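Local coordinates for Lmo1076 protein (Listeria monocytogenes serovar 1/2a, PDB 5JQC) that probably degrades the bacterial cell wall as a secreted autolysin, and is represented here by three SH3-like GW domains that probably attach it to the cell surface, at residues Q183-V188 / K232-A237; L195-H200 / G252-R257; K226-I231 / Y242-N247. All blocks are in the same frame, centred on the assembly; numbering follows the deposited sequence.

Contact 1: residues Q183-V188 / K232-A237; sequences QSQSNV and KQAKTA
The carboxamide of Gln233 meets Ser186 at its edge. Gln233 NE2 donates to Ser186 OG (3.2 Å), which lies only 12° out of the amide plane. The strand pairing puts both side chains on one face. With OG and CG each between the backbone N and the carbonyl carbon (chi1 62° and 79°), Ser186 OG comes within bonding distance of NE2. Two other amide groups approach Lys232 with their oxygens. Asn187 OD1 lies 3.3 Å from Lys232 CD, its side chain running beside the lysine and pointing the same way. Gln185 OE1 reaches Lys232 CD at 3.6 Å, with the two chains crossing obliquely. These are contacts with the methylenes. Lys232 NZ bonds instead to Gln243 OE1, and Asn187 OD1 bonds to a glycerol, probably from the crystallisation liquor. The backbones run antiparallel. Ser186 N bonds to Gln233 O and Gln233 N to Ser186 O, each at 3.0 Å. Lys235 N donates to Ser184 O. At the other end Gln183 N donates to Lys235 O (2.9 Å). Gln183 and Ser184 thus both face Lys235. This is a classic beta bulge, near the start of strand 184-194, an outermost strand of the sheet within this chain, in an SH3-like GW domain.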
loop_
_atom_site.group_PDB
_atom_site.type_symbol
_atom_site.label_atom_id
_atom_site.label_comp_id
_atom_site.label_asym_id
_atom_site.label_seq_id
_atom_site.Cartn_x
_atom_site.Cartn_y
_atom_site.Cartn_z
ATOM N N GLN A 183 16.447 -15.922 -1.681
ATOM C CA GLN A 183 15.876 -16.591 -2.847
ATOM C C GLN A 183 16.155 -18.090 -2.830
ATOM O O GLN A 183 15.313 -18.895 -3.254
ATOM C CB GLN A 183 16.439 -15.955 -4.108
ATOM C CG GLN A 183 15.892 -14.541 -4.330
ATOM C CD GLN A 183 16.733 -13.722 -5.283
ATOM O OE1 GLN A 183 17.904 -14.033 -5.526
ATOM N NE2 GLN A 183 16.139 -12.657 -5.829
ATOM N N SER A 184 17.338 -18.479 -2.356
ATOM C CA SER A 184 17.685 -19.882 -2.225
ATOM C C SER A 184 18.790 -20.008 -1.184
ATOM O O SER A 184 19.495 -19.040 -0.858
ATOM C CB SER A 184 18.129 -20.486 -3.567
ATOM O OG SER A 184 19.332 -19.859 -3.998
ATOM N N GLN A 185 18.920 -21.218 -0.652
ATOM C CA GLN A 185 19.857 -21.472 0.428
ATOM C C GLN A 185 20.068 -22.981 0.538
ATOM O O GLN A 185 19.125 -23.756 0.374
ATOM C CB GLN A 185 19.318 -20.902 1.736
ATOM C CG GLN A 185 20.260 -20.997 2.870
ATOM C CD GLN A 185 19.564 -20.681 4.171
ATOM O OE1 GLN A 185 20.101 -20.928 5.248
ATOM N NE2 GLN A 185 18.349 -20.143 4.078
ATOM N N SER A 186 21.303 -23.385 0.820
ATOM C CA SER A 186 21.638 -24.795 0.856
ATOM C C SER A 186 22.819 -24.993 1.789
ATOM O O SER A 186 23.672 -24.107 1.934
ATOM C CB SER A 186 21.986 -25.318 -0.538
ATOM O OG SER A 186 23.140 -24.643 -1.039
ATOM N N ASN A 187 22.850 -26.170 2.422
ATOM C CA ASN A 187 23.999 -26.589 3.212
ATOM C C ASN A 187 25.080 -27.142 2.294
ATOM O O ASN A 187 24.788 -27.811 1.303
ATOM C CB ASN A 187 23.595 -27.641 4.251
ATOM C CG ASN A 187 22.553 -27.123 5.237
ATOM O OD1 ASN A 187 22.441 -25.921 5.471
ATOM N ND2 ASN A 187 21.799 -28.031 5.825
ATOM N N VAL A 188 26.332 -26.831 2.610
ATOM C CA VAL A 188 27.477 -27.250 1.819
ATOM C C VAL A 188 28.600 -27.643 2.771
ATOM O O VAL A 188 28.469 -27.553 3.997
ATOM C CB VAL A 188 27.953 -26.153 0.842
ATOM C CG1 VAL A 188 26.845 -25.774 -0.146
ATOM C CG2 VAL A 188 28.433 -24.936 1.616
ATOM N N LYS A 232 27.258 -23.079 4.621
ATOM C CA LYS A 232 26.005 -22.734 3.958
ATOM C C LYS A 232 26.262 -21.696 2.882
ATOM O O LYS A 232 27.184 -20.885 2.995
ATOM C CB LYS A 232 24.954 -22.171 4.929
ATOM C CG LYS A 232 24.430 -23.160 5.960
ATOM C CD LYS A 232 22.988 -22.840 6.354
ATOM C CE LYS A 232 22.874 -22.272 7.766
ATOM N NZ LYS A 232 23.512 -23.176 8.767
ATOM N N GLN A 233 25.421 -21.709 1.853
ATOM C CA GLN A 233 25.386 -20.635 0.872
ATOM C C GLN A 233 23.956 -20.138 0.702
ATOM O O GLN A 233 22.985 -20.901 0.814
ATOM C CB GLN A 233 25.941 -21.071 -0.485
ATOM C CG GLN A 233 24.969 -21.885 -1.307
ATOM C CD GLN A 233 25.521 -22.242 -2.666
ATOM O OE1 GLN A 233 26.463 -21.610 -3.158
ATOM N NE2 GLN A 233 24.943 -23.263 -3.279
ATOM N N ALA A 234 23.838 -18.837 0.433
ATOM C CA ALA A 234 22.551 -18.178 0.272
ATOM C C ALA A 234 22.660 -17.124 -0.824
ATOM O O ALA A 234 23.695 -16.463 -0.969
ATOM C CB ALA A 234 22.087 -17.534 1.587
ATOM N N LYS A 235 21.596 -16.981 -1.614
ATOM C CA LYS A 235 21.564 -15.963 -2.658
ATOM C C LYS A 235 20.402 -15.011 -2.412
ATOM O O LYS A 235 19.264 -15.452 -2.221
ATOM C CB LYS A 235 21.454 -16.598 -4.053
ATOM C CG LYS A 235 21.587 -15.602 -5.206
ATOM C CD LYS A 235 21.741 -16.297 -6.561
ATOM C CE LYS A 235 20.709 -17.442 -6.783
ATOM N NZ LYS A 235 19.334 -17.003 -7.220
ATOM N N THR A 236 20.701 -13.707 -2.381
ATOM C CA THR A 236 19.694 -12.651 -2.485
ATOM C C THR A 236 19.930 -11.847 -3.758
ATOM O O THR A 236 20.961 -11.980 -4.434
ATOM C CB THR A 236 19.713 -11.689 -1.293
ATOM O OG1 THR A 236 20.947 -10.956 -1.299
ATOM C CG2 THR A 236 19.549 -12.409 0.011
ATOM N N ALA A 237 18.959 -10.983 -4.057
ATOM C CA ALA A 237 19.077 -10.064 -5.181
ATOM C C ALA A 237 20.405 -9.307 -5.180
ATOM O O ALA A 237 20.923 -8.981 -6.254
ATOM C CB ALA A 237 17.909 -9.079 -5.150
#

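Contact 2: residues L195-H200 / G252-R257; sequences LNADKH and GWMDYR
Mostly buried van der Waals packing, with no hydrogen bond across it, sets His200 and Ala197 against Met254, Asp255 and Arg257. It joins the loop after strand 184-194 to the end of strand 249-255. His200 supplies most of the loop's contact. His200 CD2 lies 3.6 Å from Asp255 CB, and the imidazole and carboxylate planes are only 11° apart. Arg257 NH2 sits at the edge of the imidazole, in its plane. Arg257 NE is 3.8 Å from His200 NE2, and the two side chains cross at about a right angle. The positive guanidinium may disfavour a second proton on the ring, though the nearby carboxylate would partly offset this. In this SH3-like GW domain the strand ends in an Asx turn: Asp255 OD1 accepts from Arg257 N (2.9 Å). Asp255 OD1 also takes Arg257 NE in a salt bridge (2.8 Å). The two donors come from opposite faces of the carboxylate plane, which helps fix its rotation. The loop side is a type I turn, with His200 N bonded to Ala197 O. Ala197 CB touches SE of Met254, a selenomethionine, at 4.1 Å. Met254 CG, anti to its backbone N (chi1 -169°), lies 4.1 Å from His200 CB.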
loop_
_atom_site.group_PDB
_atom_site.type_symbol
_atom_site.label_atom_id
_atom_site.label_comp_id
_atom_site.label_asym_id
_atom_site.label_seq_id
_atom_site.Cartn_x
_atom_site.Cartn_y
_atom_site.Cartn_z
ATOM N N LEU A 195 41.140 -14.452 1.042
ATOM C CA LEU A 195 42.186 -13.566 0.548
ATOM C C LEU A 195 41.547 -12.233 0.186
ATOM O O LEU A 195 40.558 -12.201 -0.557
ATOM C CB LEU A 195 42.922 -14.181 -0.655
ATOM C CG LEU A 195 43.765 -15.455 -0.438
ATOM C CD1 LEU A 195 44.230 -16.055 -1.768
ATOM C CD2 LEU A 195 44.963 -15.201 0.485
ATOM N N ASN A 196 42.105 -11.150 0.729
ATOM C CA ASN A 196 41.640 -9.765 0.546
ATOM C C ASN A 196 40.118 -9.660 0.712
ATOM O O ASN A 196 39.351 -9.498 -0.241
ATOM C CB ASN A 196 42.100 -9.190 -0.804
ATOM C CG ASN A 196 42.993 -7.945 -0.651
ATOM O OD1 ASN A 196 42.928 -7.234 0.354
ATOM N ND2 ASN A 196 43.824 -7.682 -1.660
ATOM N N ALA A 197 39.711 -9.750 1.980
ATOM C CA ALA A 197 38.322 -9.587 2.385
ATOM C C ALA A 197 38.082 -8.272 3.123
ATOM O O ALA A 197 37.025 -8.101 3.742
ATOM C CB ALA A 197 37.886 -10.760 3.260
ATOM N N ASP A 198 39.051 -7.348 3.085
ATOM C CA ASP A 198 38.882 -6.059 3.756
ATOM C C ASP A 198 37.657 -5.321 3.230
ATOM O O ASP A 198 36.912 -4.707 4.006
ATOM C CB ASP A 198 40.133 -5.193 3.575
ATOM C CG ASP A 198 41.427 -5.952 3.827
ATOM O OD1 ASP A 198 41.585 -7.070 3.291
ATOM O OD2 ASP A 198 42.291 -5.421 4.561
ATOM N N LYS A 199 37.424 -5.391 1.913
ATOM C CA LYS A 199 36.330 -4.681 1.257
ATOM C C LYS A 199 34.954 -5.187 1.669
ATOM O O LYS A 199 33.964 -4.476 1.443
ATOM C CB LYS A 199 36.473 -4.770 -0.276
ATOM C CG LYS A 199 36.944 -6.128 -0.851
ATOM C CD LYS A 199 36.671 -6.260 -2.380
ATOM C CE LYS A 199 37.427 -5.246 -3.251
ATOM N NZ LYS A 199 38.815 -5.658 -3.708
ATOM N N HIS A 200 34.863 -6.376 2.260
ATOM C CA HIS A 200 33.593 -6.993 2.603
ATOM C C HIS A 200 33.412 -7.047 4.113
ATOM O O HIS A 200 34.355 -6.896 4.891
ATOM C CB HIS A 200 33.504 -8.392 2.001
ATOM C CG HIS A 200 33.762 -8.422 0.530
ATOM N ND1 HIS A 200 34.993 -8.743 0.000
ATOM C CD2 HIS A 200 32.954 -8.155 -0.521
ATOM C CE1 HIS A 200 34.923 -8.700 -1.318
ATOM N NE2 HIS A 200 33.701 -8.336 -1.660
ATOM N N GLY A 252 30.131 -16.196 10.781
ATOM C CA GLY A 252 29.041 -15.394 10.258
ATOM C C GLY A 252 28.940 -15.588 8.758
ATOM O O GLY A 252 29.451 -16.573 8.216
ATOM N N TRP A 253 28.282 -14.639 8.094
ATOM C CA TRP A 253 28.087 -14.693 6.648
ATOM C C TRP A 253 28.958 -13.653 5.949
ATOM O O TRP A 253 29.163 -12.548 6.459
ATOM C CB TRP A 253 26.624 -14.449 6.283
ATOM C CG TRP A 253 25.639 -15.497 6.736
ATOM C CD1 TRP A 253 25.050 -15.598 7.969
ATOM C CD2 TRP A 253 25.070 -16.545 5.930
ATOM N NE1 TRP A 253 24.170 -16.664 7.984
ATOM C CE2 TRP A 253 24.164 -17.257 6.744
ATOM C CE3 TRP A 253 25.252 -16.959 4.604
ATOM C CZ2 TRP A 253 23.448 -18.375 6.272
ATOM C CZ3 TRP A 253 24.540 -18.061 4.140
ATOM C CH2 TRP A 253 23.645 -18.748 4.967
HETATM N N MSE A 254 29.458 -13.997 4.765
HETATM C CA MSE A 254 30.236 -13.016 4.007
HETATM C C MSE A 254 30.100 -13.228 2.518
HETATM O O MSE A 254 29.906 -14.355 2.063
HETATM C CB MSE A 254 31.716 -13.061 4.402
HETATM C CG MSE A 254 32.542 -11.899 3.853
HETATM SE SE MSE A 254 34.190 -11.705 4.866
HETATM C CE MSE A 254 34.871 -13.513 4.609
ATOM N N ASP A 255 30.191 -12.125 1.778
ATOM C CA ASP A 255 30.102 -12.165 0.327
ATOM C C ASP A 255 31.036 -13.226 -0.238
ATOM O O ASP A 255 32.155 -13.410 0.248
ATOM C CB ASP A 255 30.453 -10.794 -0.247
ATOM C CG ASP A 255 30.161 -10.699 -1.726
ATOM O OD1 ASP A 255 31.013 -11.156 -2.521
ATOM O OD2 ASP A 255 29.080 -10.181 -2.092
ATOM N N TYR A 256 30.573 -13.919 -1.283
ATOM C CA TYR A 256 31.326 -15.060 -1.800
ATOM C C TYR A 256 32.661 -14.642 -2.413
ATOM O O TYR A 256 33.591 -15.457 -2.479
ATOM C CB TYR A 256 30.501 -15.826 -2.837
ATOM C CG TYR A 256 30.541 -15.173 -4.186
ATOM C CD1 TYR A 256 29.759 -14.059 -4.451
ATOM C CD2 TYR A 256 31.372 -15.654 -5.193
ATOM C CE1 TYR A 256 29.790 -13.443 -5.686
ATOM C CE2 TYR A 256 31.414 -15.047 -6.436
ATOM C CZ TYR A 256 30.617 -13.936 -6.678
ATOM O OH TYR A 256 30.641 -13.307 -7.907
ATOM N N ARG A 257 32.780 -13.396 -2.875
ATOM C CA ARG A 257 34.033 -12.966 -3.489
ATOM C C ARG A 257 35.179 -12.894 -2.488
ATOM O O ARG A 257 36.344 -12.914 -2.898
ATOM C CB ARG A 257 33.845 -11.616 -4.183
ATOM C CG ARG A 257 32.885 -11.678 -5.361
ATOM C CD ARG A 257 32.431 -10.291 -5.778
ATOM N NE ARG A 257 31.784 -9.541 -4.694
ATOM C CZ ARG A 257 31.084 -8.418 -4.869
ATOM N NH1 ARG A 257 30.931 -7.912 -6.086
ATOM N NH2 ARG A 257 30.529 -7.798 -3.830
#

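Contact 3: residues K226-I231 / Y242-N247; sequences KKVKVI and YQFQVN
Lys229 pairs with Gln245, and Ile231 bonds to Gln243, in the beta hairpin of strands 226-236 and 239-246, within the sheet of an SH3-like GW domain. The short strand segments diverge from strict antiparallel, with 133° between their directions. Backbone hydrogen bonds come first. Lys229 N donates to Gln245 O (3.0 Å), in the carbonyl plane on a lone pair. The return bond from Gln245 N to Lys229 O is weak, bent to 127° at the hydrogen. Ile231 N closes the set on Gln243 O (2.9 Å). Val230 and Phe244 form the non-hydrogen-bonded pair.

Apolar contacts fill the face that carries Val230 and Phe244. Val228 CG1 touches Val246 CG1 (3.6 Å) and also lies 4.0 Å from Phe244 CD2. Val230 CG1 is anti to its backbone N (chi1 -176°) and meets Tyr242 CB at 3.5 Å. Beyond the hairpin, Tyr223 meets Phe244 and Trp190 meets Tyr242, both pairs edge-to-face.

On the face of Lys229 and Gln245 the contacts mix carbon and polar atoms. These two chains lie side by side and point the same way. Lys229 NZ bonds to Asn189 OD1 and Asn191 OD1. Ile231 crosses Gln245 at about a right angle, with Ile231 CG2 3.7 Å from Gln245 OE1. Ile231 CD1 rests 3.4 Å from Gln243 OE1, the oxygen bonded to Lys232 NZ.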
loop_
_atom_site.group_PDB
_atom_site.type_symbol
_atom_site.label_atom_id
_atom_site.label_comp_id
_atom_site.label_asym_id
_atom_site.label_seq_id
_atom_site.Cartn_x
_atom_site.Cartn_y
_atom_site.Cartn_z
ATOM N N LYS A 226 43.512 -17.015 5.643
ATOM C CA LYS A 226 43.030 -17.967 6.634
ATOM C C LYS A 226 42.166 -19.003 5.932
ATOM O O LYS A 226 41.316 -18.647 5.108
ATOM C CB LYS A 226 42.227 -17.253 7.727
ATOM C CG LYS A 226 42.472 -17.766 9.125
ATOM C CD LYS A 226 43.909 -17.531 9.542
ATOM C CE LYS A 226 44.174 -18.108 10.919
ATOM N NZ LYS A 226 45.572 -17.854 11.360
ATOM N N LYS A 227 42.387 -20.280 6.246
ATOM C CA LYS A 227 41.582 -21.352 5.667
ATOM C C LYS A 227 40.316 -21.547 6.497
ATOM O O LYS A 227 40.379 -21.648 7.728
ATOM C CB LYS A 227 42.385 -22.652 5.591
ATOM N N VAL A 228 39.163 -21.575 5.827
ATOM C CA VAL A 228 37.886 -21.632 6.531
ATOM C C VAL A 228 37.041 -22.788 6.018
ATOM O O VAL A 228 37.393 -23.460 5.040
ATOM C CB VAL A 228 37.103 -20.311 6.397
ATOM C CG1 VAL A 228 37.922 -19.136 6.919
ATOM C CG2 VAL A 228 36.687 -20.091 4.947
ATOM N N LYS A 229 35.900 -22.999 6.668
ATOM C CA LYS A 229 34.933 -24.016 6.279
ATOM C C LYS A 229 33.604 -23.342 5.952
ATOM O O LYS A 229 32.944 -22.806 6.850
ATOM C CB LYS A 229 34.759 -25.035 7.395
ATOM C CG LYS A 229 34.075 -26.270 6.944
ATOM C CD LYS A 229 34.324 -27.349 7.952
ATOM C CE LYS A 229 34.118 -28.690 7.321
ATOM N NZ LYS A 229 34.808 -28.736 5.998
ATOM N N VAL A 230 33.209 -23.379 4.682
ATOM C CA VAL A 230 31.921 -22.841 4.252
ATOM C C VAL A 230 30.852 -23.914 4.441
ATOM O O VAL A 230 30.871 -24.944 3.757
ATOM C CB VAL A 230 31.983 -22.379 2.790
ATOM C CG1 VAL A 230 30.665 -21.737 2.381
ATOM C CG2 VAL A 230 33.142 -21.414 2.582
ATOM N N ILE A 231 29.915 -23.673 5.368
ATOM C CA ILE A 231 28.862 -24.646 5.667
ATOM C C ILE A 231 27.517 -24.332 5.004
ATOM O O ILE A 231 26.698 -25.247 4.844
ATOM C CB ILE A 231 28.659 -24.803 7.192
ATOM C CG1 ILE A 231 28.177 -23.491 7.817
ATOM C CG2 ILE A 231 29.946 -25.287 7.864
ATOM C CD1 ILE A 231 28.014 -23.526 9.328
ATOM N N TYR A 242 28.326 -16.645 1.921
ATOM C CA TYR A 242 28.789 -17.910 2.474
ATOM C C TYR A 242 28.783 -17.806 3.990
ATOM O O TYR A 242 29.270 -16.819 4.541
ATOM C CB TYR A 242 30.200 -18.250 1.979
ATOM C CG TYR A 242 30.245 -18.665 0.536
ATOM C CD1 TYR A 242 29.078 -18.972 -0.134
ATOM C CD2 TYR A 242 31.448 -18.760 -0.153
ATOM C CE1 TYR A 242 29.091 -19.364 -1.447
ATOM C CE2 TYR A 242 31.471 -19.150 -1.484
ATOM C CZ TYR A 242 30.283 -19.451 -2.123
ATOM O OH TYR A 242 30.262 -19.852 -3.442
ATOM N N GLN A 243 28.232 -18.811 4.663
ATOM C CA GLN A 243 28.391 -18.918 6.106
ATOM C C GLN A 243 29.637 -19.760 6.349
ATOM O O GLN A 243 29.761 -20.852 5.788
ATOM C CB GLN A 243 27.154 -19.533 6.766
ATOM C CG GLN A 243 27.100 -19.277 8.282
ATOM C CD GLN A 243 25.956 -20.006 8.973
ATOM O OE1 GLN A 243 25.657 -21.153 8.650
ATOM N NE2 GLN A 243 25.315 -19.347 9.928
ATOM N N PHE A 244 30.583 -19.239 7.132
ATOM C CA PHE A 244 31.872 -19.901 7.253
ATOM C C PHE A 244 32.242 -20.124 8.717
ATOM O O PHE A 244 31.648 -19.548 9.637
ATOM C CB PHE A 244 32.977 -19.125 6.511
ATOM C CG PHE A 244 33.330 -17.786 7.124
ATOM C CD1 PHE A 244 32.633 -16.640 6.770
ATOM C CD2 PHE A 244 34.387 -17.670 8.024
ATOM C CE1 PHE A 244 32.961 -15.405 7.325
ATOM C CE2 PHE A 244 34.726 -16.436 8.578
ATOM C CZ PHE A 244 34.010 -15.303 8.228
ATOM N N GLN A 245 33.240 -20.992 8.912
ATOM C CA GLN A 245 33.709 -21.399 10.231
ATOM C C GLN A 245 35.227 -21.317 10.310
ATOM O O GLN A 245 35.936 -21.697 9.371
ATOM C CB GLN A 245 33.287 -22.833 10.561
ATOM C CG GLN A 245 31.813 -23.036 10.776
ATOM C CD GLN A 245 31.507 -24.469 11.157
ATOM O OE1 GLN A 245 32.213 -25.400 10.750
ATOM N NE2 GLN A 245 30.460 -24.659 11.953
ATOM N N VAL A 246 35.718 -20.820 11.436
ATOM C CA VAL A 246 37.120 -20.946 11.808
ATOM C C VAL A 246 37.158 -21.599 13.182
ATOM O O VAL A 246 36.260 -21.377 14.003
ATOM C CB VAL A 246 37.862 -19.592 11.809
ATOM C CG1 VAL A 246 37.643 -18.868 10.488
ATOM C CG2 VAL A 246 37.432 -18.724 12.990
ATOM N N ASN A 247 38.179 -22.427 13.419
ATOM C CA ASN A 247 38.279 -23.227 14.646
ATOM C C ASN A 247 37.005 -24.035 14.887
ATOM O O ASN A 247 36.606 -24.253 16.039
ATOM C CB ASN A 247 38.596 -22.361 15.877
ATOM C CG ASN A 247 39.863 -21.528 15.709
ATOM O OD1 ASN A 247 40.743 -21.860 14.909
ATOM N ND2 ASN A 247 39.961 -20.438 16.473
#

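All three contacts lie in the last of the three GW domains and involve one antiparallel sheet, ordered 184-194, 226-236, 239-246, 249-255. Contact 1 joins the first two strands and contact 3 the middle two. Contact 2 ties the end of the fourth to a loop. The centres of contact 1 and contact 3 are about 15 Å apart. Those of contact 1 and contact 2 are about 16 Å apart, and those of contact 2 and contact 3 about 11 Å. Along the chain, contact 3 is nested within contact 2, while contact 1 crosses both. Trp253 packs on Ala234 and Lys232. The contacts thus tie four strands and the 195-200 loop into one SH3-like domain, of a kind that probably helps hold the autolysin at the cell surface.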